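Local structure of extracellular solute-binding protein family 1 (Pseudothermotoga lettingae, 5CI5) at residues G393-T396 with P397-I401; L226-Y229 with T230-K234; P374-P377 with Q378-Q382. The protein binds alpha-D-tagatose and probably serves as the extracellular sugar-binding component of an ABC transporter. All blocks are in the same frame, centred on the assembly; numbering follows the deposited sequence.

In the fold
Interactions 1 and 2 meet directly, where the start of helix 397-413 lies against helix 220-234. Their centres are 12 Å apart, and a salt bridge of 2.8 Å between Glu398 OE2 and Lys227 NZ joins them, with Pro397 CB packing 3.8 Å from Lys227 CG. Interaction 3 lies at the start of helix 376-391, the helix that leads into the turn of interaction 1; its nearest atoms stay about 6 Å from that contact and about 9 Å from interaction 2. The Tyr376 side chain is about 7 Å from the bound tagatose, against about 12 Å for that of Tyr229 in interaction 2.

Interaction 1. Residues G393-T396 with P397-I401; sequences GELT and PEEAI
A capping box opens helix 397-413, with Thr396 at the N-cap and Glu399 three residues on. Each grips the other's backbone N-H: Glu399 N donates to Thr396 OG1 at 3.1 Å, while Thr396 N donates to Glu399 OE1 at 2.9 Å in a nearly straight bond (170° at the hydrogen). That second donor comes from above the carboxylate, 36° out of its plane. With chi1 at 64°, Thr396 OG1 sits between its own N and carbonyl carbon, which puts the oxygen in line for Glu399 N. Ala400 N closes that turn on Thr396 O at 2.9 Å.

The box follows a tight reversal between two consecutive helices: Gly393, at positive phi, ends helix 376-391 in a Schellman motif, and the chain then turns into the next helix through Leu395. The Leu395 side chain crosses that of Glu399 obliquely, with its two methyls divided. CD1 packs 3.7 Å from Ala400 CA and also meets its CB, whereas CD2 lies 3.7 Å from Glu399 OE1 and touches the aliphatic start of that side chain. An alanine here, without CG and both methyls, would probably open a gap beside Ala400 and strip apolar cover from Glu399 CB. From helix 376-391, Arg389 touches Leu395, and Met386 and Val390 cover Ala400. A water donates to Glu399 OE1 at 2.8 Å, giving this oxygen a second donor beside Thr396 N, and reaches back weakly to Glu394 O.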
loop_
_atom_site.group_PDB
_atom_site.type_symbol
_atom_site.label_atom_id
_atom_site.label_comp_id
_atom_site.label_asym_id
_atom_site.label_seq_id
_atom_site.Cartn_x
_atom_site.Cartn_y
_atom_site.Cartn_z
ATOM N N GLY A 393 6.200 3.599 -25.231
ATOM C CA GLY A 393 6.742 4.440 -26.288
ATOM C C GLY A 393 5.658 5.097 -27.127
ATOM O O GLY A 393 5.922 5.591 -28.239
ATOM N N GLU A 394 4.435 5.117 -26.595
ATOM C CA GLU A 394 3.300 5.709 -27.303
ATOM C C GLU A 394 3.303 7.218 -27.162
ATOM O O GLU A 394 2.889 7.928 -28.073
ATOM C CB GLU A 394 1.978 5.108 -26.803
ATOM C CG GLU A 394 1.878 3.617 -27.128
ATOM C CD GLU A 394 0.701 2.924 -26.491
ATOM O OE1 GLU A 394 0.017 3.536 -25.638
ATOM O OE2 GLU A 394 0.469 1.743 -26.848
ATOM N N LEU A 395 3.776 7.705 -26.020
ATOM C CA LEU A 395 3.848 9.132 -25.766
ATOM C C LEU A 395 5.174 9.500 -25.126
ATOM O O LEU A 395 5.746 8.699 -24.382
ATOM C CB LEU A 395 2.717 9.581 -24.832
ATOM C CG LEU A 395 1.256 9.472 -25.270
ATOM C CD1 LEU A 395 0.361 9.952 -24.117
ATOM C CD2 LEU A 395 1.030 10.285 -26.545
ATOM N N THR A 396 5.621 10.736 -25.366
ATOM C CA THR A 396 6.744 11.294 -24.620
ATOM C C THR A 396 6.269 11.614 -23.222
ATOM O O THR A 396 5.069 11.775 -23.009
ATOM C CB THR A 396 7.295 12.576 -25.242
ATOM O OG1 THR A 396 6.288 13.588 -25.198
ATOM C CG2 THR A 396 7.689 12.323 -26.685
ATOM N N PRO A 397 7.194 11.688 -22.262
ATOM C CA PRO A 397 6.767 12.079 -20.914
ATOM C C PRO A 397 5.977 13.410 -20.923
ATOM O O PRO A 397 4.953 13.523 -20.245
ATOM C CB PRO A 397 8.091 12.186 -20.150
ATOM C CG PRO A 397 8.984 11.158 -20.844
ATOM C CD PRO A 397 8.607 11.247 -22.299
ATOM N N GLU A 398 6.407 14.379 -21.726
ATOM C CA GLU A 398 5.730 15.661 -21.778
ATOM C C GLU A 398 4.287 15.502 -22.266
ATOM O O GLU A 398 3.357 16.087 -21.705
ATOM C CB GLU A 398 6.480 16.633 -22.687
ATOM C CG GLU A 398 7.770 17.206 -22.079
ATOM C CD GLU A 398 8.996 16.345 -22.291
ATOM O OE1 GLU A 398 8.883 15.152 -22.670
ATOM O OE2 GLU A 398 10.090 16.878 -22.036
ATOM N N GLU A 399 4.102 14.717 -23.332
ATOM C CA GLU A 399 2.756 14.485 -23.854
ATOM C C GLU A 399 1.879 13.750 -22.826
ATOM O O GLU A 399 0.697 14.059 -22.647
ATOM C CB GLU A 399 2.823 13.687 -25.157
ATOM C CG GLU A 399 3.471 14.411 -26.320
ATOM C CD GLU A 399 3.869 13.486 -27.491
ATOM O OE1 GLU A 399 4.027 12.253 -27.309
ATOM O OE2 GLU A 399 4.042 14.010 -28.613
ATOM N N ALA A 400 2.462 12.776 -22.145
ATOM C CA ALA A 400 1.684 11.912 -21.252
ATOM C C ALA A 400 1.207 12.684 -20.027
ATOM O O ALA A 400 0.072 12.514 -19.571
ATOM C CB ALA A 400 2.513 10.711 -20.838
ATOM N N ILE A 401 2.095 13.482 -19.452
ATOM C CA ILE A 401 1.800 14.207 -18.228
ATOM C C ILE A 401 0.784 15.339 -18.495
ATOM O O ILE A 401 -0.078 15.599 -17.656
ATOM C CB ILE A 401 3.127 14.734 -17.585
ATOM C CG1 ILE A 401 2.947 15.041 -16.092
ATOM C CG2 ILE A 401 3.673 15.930 -18.355
ATOM C CD1 ILE A 401 4.279 15.250 -15.347
HETATM O O HOH W 1 4.947 10.490 -29.267
#

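Interaction 2. Residues L226-Y229 with T230-K234; sequences LKFY and TDLAK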
loop_
_atom_site.group_PDB
_atom_site.type_symbol
_atom_site.label_atom_id
_atom_site.label_comp_id
_atom_site.label_asym_id
_atom_site.label_seq_id
_atom_site.Cartn_x
_atom_site.Cartn_y
_atom_site.Cartn_z
ATOM N N LEU A 226 8.657 11.704 -13.575
ATOM C CA LEU A 226 8.175 10.801 -14.612
ATOM C C LEU A 226 9.320 10.268 -15.487
ATOM O O LEU A 226 9.378 9.080 -15.793
ATOM C CB LEU A 226 7.120 11.493 -15.489
ATOM C CG LEU A 226 6.553 10.642 -16.620
ATOM C CD1 LEU A 226 5.968 9.308 -16.137
ATOM C CD2 LEU A 226 5.499 11.422 -17.414
ATOM N N LYS A 227 10.218 11.156 -15.883
ATOM C CA LYS A 227 11.353 10.762 -16.721
ATOM C C LYS A 227 12.295 9.803 -15.984
ATOM O O LYS A 227 12.689 8.786 -16.545
ATOM C CB LYS A 227 12.118 11.998 -17.196
ATOM C CG LYS A 227 11.371 12.746 -18.254
ATOM C CD LYS A 227 12.193 13.857 -18.906
ATOM C CE LYS A 227 11.383 14.457 -20.049
ATOM N NZ LYS A 227 12.174 15.407 -20.870
ATOM N N PHE A 228 12.584 10.041 -14.711
ATOM C CA PHE A 228 13.524 9.173 -14.014
ATOM C C PHE A 228 12.905 7.821 -13.721
ATOM O O PHE A 228 13.532 6.802 -13.960
ATOM C CB PHE A 228 14.020 9.819 -12.718
ATOM C CG PHE A 228 15.108 9.042 -12.026
ATOM C CD1 PHE A 228 16.175 8.506 -12.740
ATOM C CD2 PHE A 228 15.059 8.832 -10.667
ATOM C CE1 PHE A 228 17.190 7.802 -12.083
ATOM C CE2 PHE A 228 16.074 8.139 -10.011
ATOM C CZ PHE A 228 17.129 7.613 -10.719
ATOM N N TYR A 229 11.655 7.809 -13.263
ATOM C CA TYR A 229 10.960 6.564 -12.962
ATOM C C TYR A 229 10.904 5.679 -14.185
ATOM O O TYR A 229 11.240 4.507 -14.133
ATOM C CB TYR A 229 9.560 6.877 -12.451
ATOM C CG TYR A 229 8.760 5.699 -11.934
ATOM C CD1 TYR A 229 9.116 5.046 -10.770
ATOM C CD2 TYR A 229 7.624 5.271 -12.598
ATOM C CE1 TYR A 229 8.374 3.976 -10.290
ATOM C CE2 TYR A 229 6.866 4.204 -12.117
ATOM C CZ TYR A 229 7.235 3.572 -10.953
ATOM O OH TYR A 229 6.528 2.486 -10.457
ATOM N N THR A 230 10.494 6.249 -15.312
ATOM C CA THR A 230 10.415 5.438 -16.531
ATOM C C THR A 230 11.797 5.181 -17.170
ATOM O O THR A 230 11.993 4.101 -17.734
ATOM C CB THR A 230 9.486 6.066 -17.575
ATOM O OG1 THR A 230 9.910 7.397 -17.920
ATOM C CG2 THR A 230 8.046 6.093 -17.046
ATOM N N ASP A 231 12.737 6.123 -17.056
ATOM C CA ASP A 231 14.100 5.896 -17.569
ATOM C C ASP A 231 14.780 4.687 -16.913
ATOM O O ASP A 231 15.565 3.996 -17.552
ATOM C CB ASP A 231 14.987 7.119 -17.351
ATOM C CG ASP A 231 14.792 8.200 -18.410
ATOM O OD1 ASP A 231 14.128 7.948 -19.428
ATOM O OD2 ASP A 231 15.351 9.305 -18.211
ATOM N N LEU A 232 14.516 4.455 -15.631
ATOM C CA LEU A 232 15.084 3.311 -14.942
ATOM C C LEU A 232 14.716 2.029 -15.667
ATOM O O LEU A 232 15.517 1.102 -15.779
ATOM C CB LEU A 232 14.614 3.261 -13.484
ATOM C CG LEU A 232 15.307 4.279 -12.590
ATOM C CD1 LEU A 232 14.516 4.467 -11.309
ATOM C CD2 LEU A 232 16.743 3.903 -12.265
ATOM N N ALA A 233 13.496 1.989 -16.180
ATOM C CA ALA A 233 13.047 0.851 -16.955
ATOM C C ALA A 233 13.462 0.905 -18.443
ATOM O O ALA A 233 13.877 -0.117 -18.976
ATOM C CB ALA A 233 11.550 0.713 -16.833
ATOM N N LYS A 234 13.388 2.066 -19.101
ATOM C CA LYS A 234 13.544 2.163 -20.569
ATOM C C LYS A 234 14.952 2.432 -21.102
ATOM O O LYS A 234 15.328 1.940 -22.161
ATOM C CB LYS A 234 12.686 3.297 -21.126
ATOM C CG LYS A 234 11.199 3.145 -21.016
ATOM C CD LYS A 234 10.530 4.429 -21.580
ATOM C CE LYS A 234 10.574 4.499 -23.106
ATOM N NZ LYS A 234 9.781 5.655 -23.655
#
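Leu226 O takes two bonds from Thr230: the backbone N at 3.1 Å and the hydroxyl OG1 at 2.8 Å. The two donors arrive from opposite faces of the carbonyl plane, N tilted 30° from it and OG1 24°. The hydroxyl can turn back onto the preceding turn because chi1 of 58° sets OG1 between the residue's own N and carbonyl carbon. The same rotation lays CG2 3.9 Å from Leu226 CD1, adding an apolar touch beside the polar grip.

Two residues further along the helix, Phe228 and Leu232 meet in a CH-pi contact. Leu232 CD1 stands over the ring centre, 4.2 Å from the centroid, while CD2 approaches Phe228 CE1 at 3.9 Å. All this is i to i+4 packing on helix 220-234, and Leu232 N gives the helical backbone bond to Phe228 O at 3.0 Å.

Outside this layer, Trp162 meets the Phe228 ring with the planes at about 35°, and Val184, Phe199 and Val238 pack on Leu232. Val390 and Leu391 of helix 376-391 cover Thr230, while Pro397 and Ile401 cover Leu226. Tyr229 sends its hydroxyl to Ser185 O and meets Phe199 edge-to-face, while Asp231 OD1 forms a salt bridge with Lys235 NZ.

Interaction 3. Residues P374-P377 with Q378-Q382; sequences PQYP and QISEQ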
loop_
_atom_site.group_PDB
_atom_site.type_symbol
_atom_site.label_atom_id
_atom_site.label_comp_id
_atom_site.label_asym_id
_atom_site.label_seq_id
_atom_site.Cartn_x
_atom_site.Cartn_y
_atom_site.Cartn_z
ATOM N N PRO A 374 -13.497 11.282 -3.222
ATOM C CA PRO A 374 -14.180 10.235 -3.978
ATOM C C PRO A 374 -13.659 10.079 -5.390
ATOM O O PRO A 374 -13.918 9.062 -6.030
ATOM C CB PRO A 374 -15.651 10.702 -3.977
ATOM C CG PRO A 374 -15.736 11.839 -3.074
ATOM C CD PRO A 374 -14.390 12.414 -2.894
ATOM N N GLN A 375 -12.941 11.082 -5.883
ATOM C CA GLN A 375 -12.391 11.041 -7.224
ATOM C C GLN A 375 -11.080 10.244 -7.317
ATOM O O GLN A 375 -10.570 10.034 -8.427
ATOM C CB GLN A 375 -12.121 12.457 -7.734
ATOM C CG GLN A 375 -13.379 13.274 -7.943
ATOM C CD GLN A 375 -13.863 13.966 -6.705
ATOM O OE1 GLN A 375 -13.293 13.855 -5.619
ATOM N NE2 GLN A 375 -14.951 14.710 -6.865
ATOM N N TYR A 376 -10.510 9.833 -6.177
ATOM C CA TYR A 376 -9.132 9.357 -6.208
ATOM C C TYR A 376 -8.961 8.121 -7.142
ATOM O O TYR A 376 -8.023 8.066 -7.934
ATOM C CB TYR A 376 -8.588 9.052 -4.806
ATOM C CG TYR A 376 -7.217 8.436 -4.970
ATOM C CD1 TYR A 376 -6.156 9.206 -5.442
ATOM C CD2 TYR A 376 -7.009 7.079 -4.804
ATOM C CE1 TYR A 376 -4.925 8.656 -5.669
ATOM C CE2 TYR A 376 -5.772 6.525 -5.042
ATOM C CZ TYR A 376 -4.743 7.310 -5.479
ATOM O OH TYR A 376 -3.524 6.760 -5.764
ATOM N N PRO A 377 -9.844 7.113 -7.061
ATOM C CA PRO A 377 -9.567 5.965 -7.940
ATOM C C PRO A 377 -9.487 6.300 -9.431
ATOM O O PRO A 377 -8.602 5.776 -10.127
ATOM C CB PRO A 377 -10.739 5.025 -7.644
ATOM C CG PRO A 377 -11.012 5.286 -6.184
ATOM C CD PRO A 377 -10.848 6.797 -6.038
ATOM N N GLN A 378 -10.352 7.194 -9.905
ATOM C CA GLN A 378 -10.269 7.667 -11.284
ATOM C C GLN A 378 -8.961 8.402 -11.579
ATOM O O GLN A 378 -8.415 8.298 -12.682
ATOM C CB GLN A 378 -11.438 8.603 -11.587
ATOM C CG GLN A 378 -12.762 7.926 -11.685
ATOM C CD GLN A 378 -13.874 8.964 -11.731
ATOM O OE1 GLN A 378 -14.473 9.290 -10.708
ATOM N NE2 GLN A 378 -14.100 9.529 -12.906
ATOM N N ILE A 379 -8.490 9.188 -10.611
ATOM C CA ILE A 379 -7.222 9.910 -10.731
ATOM C C ILE A 379 -6.052 8.914 -10.851
ATOM O O ILE A 379 -5.186 9.058 -11.713
ATOM C CB ILE A 379 -7.036 10.863 -9.519
ATOM C CG1 ILE A 379 -8.061 12.001 -9.605
ATOM C CG2 ILE A 379 -5.589 11.401 -9.445
ATOM C CD1 ILE A 379 -8.129 12.867 -8.370
ATOM N N SER A 380 -6.049 7.890 -10.011
ATOM C CA SER A 380 -5.004 6.867 -10.034
ATOM C C SER A 380 -4.968 6.176 -11.404
ATOM O O SER A 380 -3.908 5.942 -11.978
ATOM C CB SER A 380 -5.221 5.852 -8.920
ATOM O OG SER A 380 -4.229 4.866 -9.031
ATOM N N GLU A 381 -6.142 5.910 -11.961
ATOM C CA GLU A 381 -6.207 5.353 -13.306
ATOM C C GLU A 381 -5.463 6.229 -14.334
ATOM O O GLU A 381 -4.796 5.707 -15.216
ATOM C CB GLU A 381 -7.668 5.166 -13.735
ATOM C CG GLU A 381 -7.878 4.919 -15.228
ATOM C CD GLU A 381 -7.185 3.669 -15.726
ATOM O OE1 GLU A 381 -6.823 2.828 -14.882
ATOM O OE2 GLU A 381 -7.009 3.525 -16.966
ATOM N N GLN A 382 -5.561 7.549 -14.203
ATOM C CA GLN A 382 -4.847 8.451 -15.109
ATOM C C GLN A 382 -3.324 8.381 -14.953
ATOM O O GLN A 382 -2.582 8.473 -15.939
ATOM C CB GLN A 382 -5.315 9.888 -14.908
ATOM C CG GLN A 382 -6.768 10.084 -15.288
ATOM C CD GLN A 382 -6.982 9.810 -16.767
ATOM O OE1 GLN A 382 -6.158 10.196 -17.604
ATOM N NE2 GLN A 382 -8.029 9.096 -17.081
HETATM O O HOH W 2 -13.137 7.782 -8.482
#
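Tyr376 and Ser380 both turn their side chains away from their own backbone nitrogens, at chi1 174° and 177°, and this brings the phenol up to the serine one turn on. The ring meets Ser380 CB obliquely, with Tyr376 CZ at 3.8 Å and OH at 3.7 Å from that carbon. These residues lie near the N-terminal end of helix 376-391. Their polar ends meet one residue, Glu190: Tyr376 OH bonds to OE2 and Ser380 OG to OE1, and the pair thus takes up both oxygens of a carboxylate that belongs to the tagatose pocket. Tyr376 also touches Arg370, another pocket residue, and it is therefore a second-shell group that probably helps to position the sugar-binding side chains.

Three backbone bonds tie the turn. Ser380 N bonds to Tyr376 O at 2.9 Å, and Ile379 N reaches Gln375 O at 3.1 Å; Glu381 N continues the series to Pro377 O. Pro377, whose ring nitrogen carries no hydrogen, suits a place near the start of a helix, where no N-H is needed to hold an earlier carbonyl, and it packs on Thr92 of helix 89-95.

On another side, Ile379 extends its longer branch (chi2 171°) along the preceding turn. CG1 passes Gln375 O, and CD1 ends 4.1 Å from Gln375 CB. Leu208, Ile373 and Leu412 also touch Ile379, while Ile411 of helix 397-413 meets both Gln375 and Gln378. At the helix start a water bridges loop and helix: it donates to Pro374 O at 2.9 Å and to Gln378 OE1 at 3.0 Å, and accepts from Gln378 N at 3.2 Å.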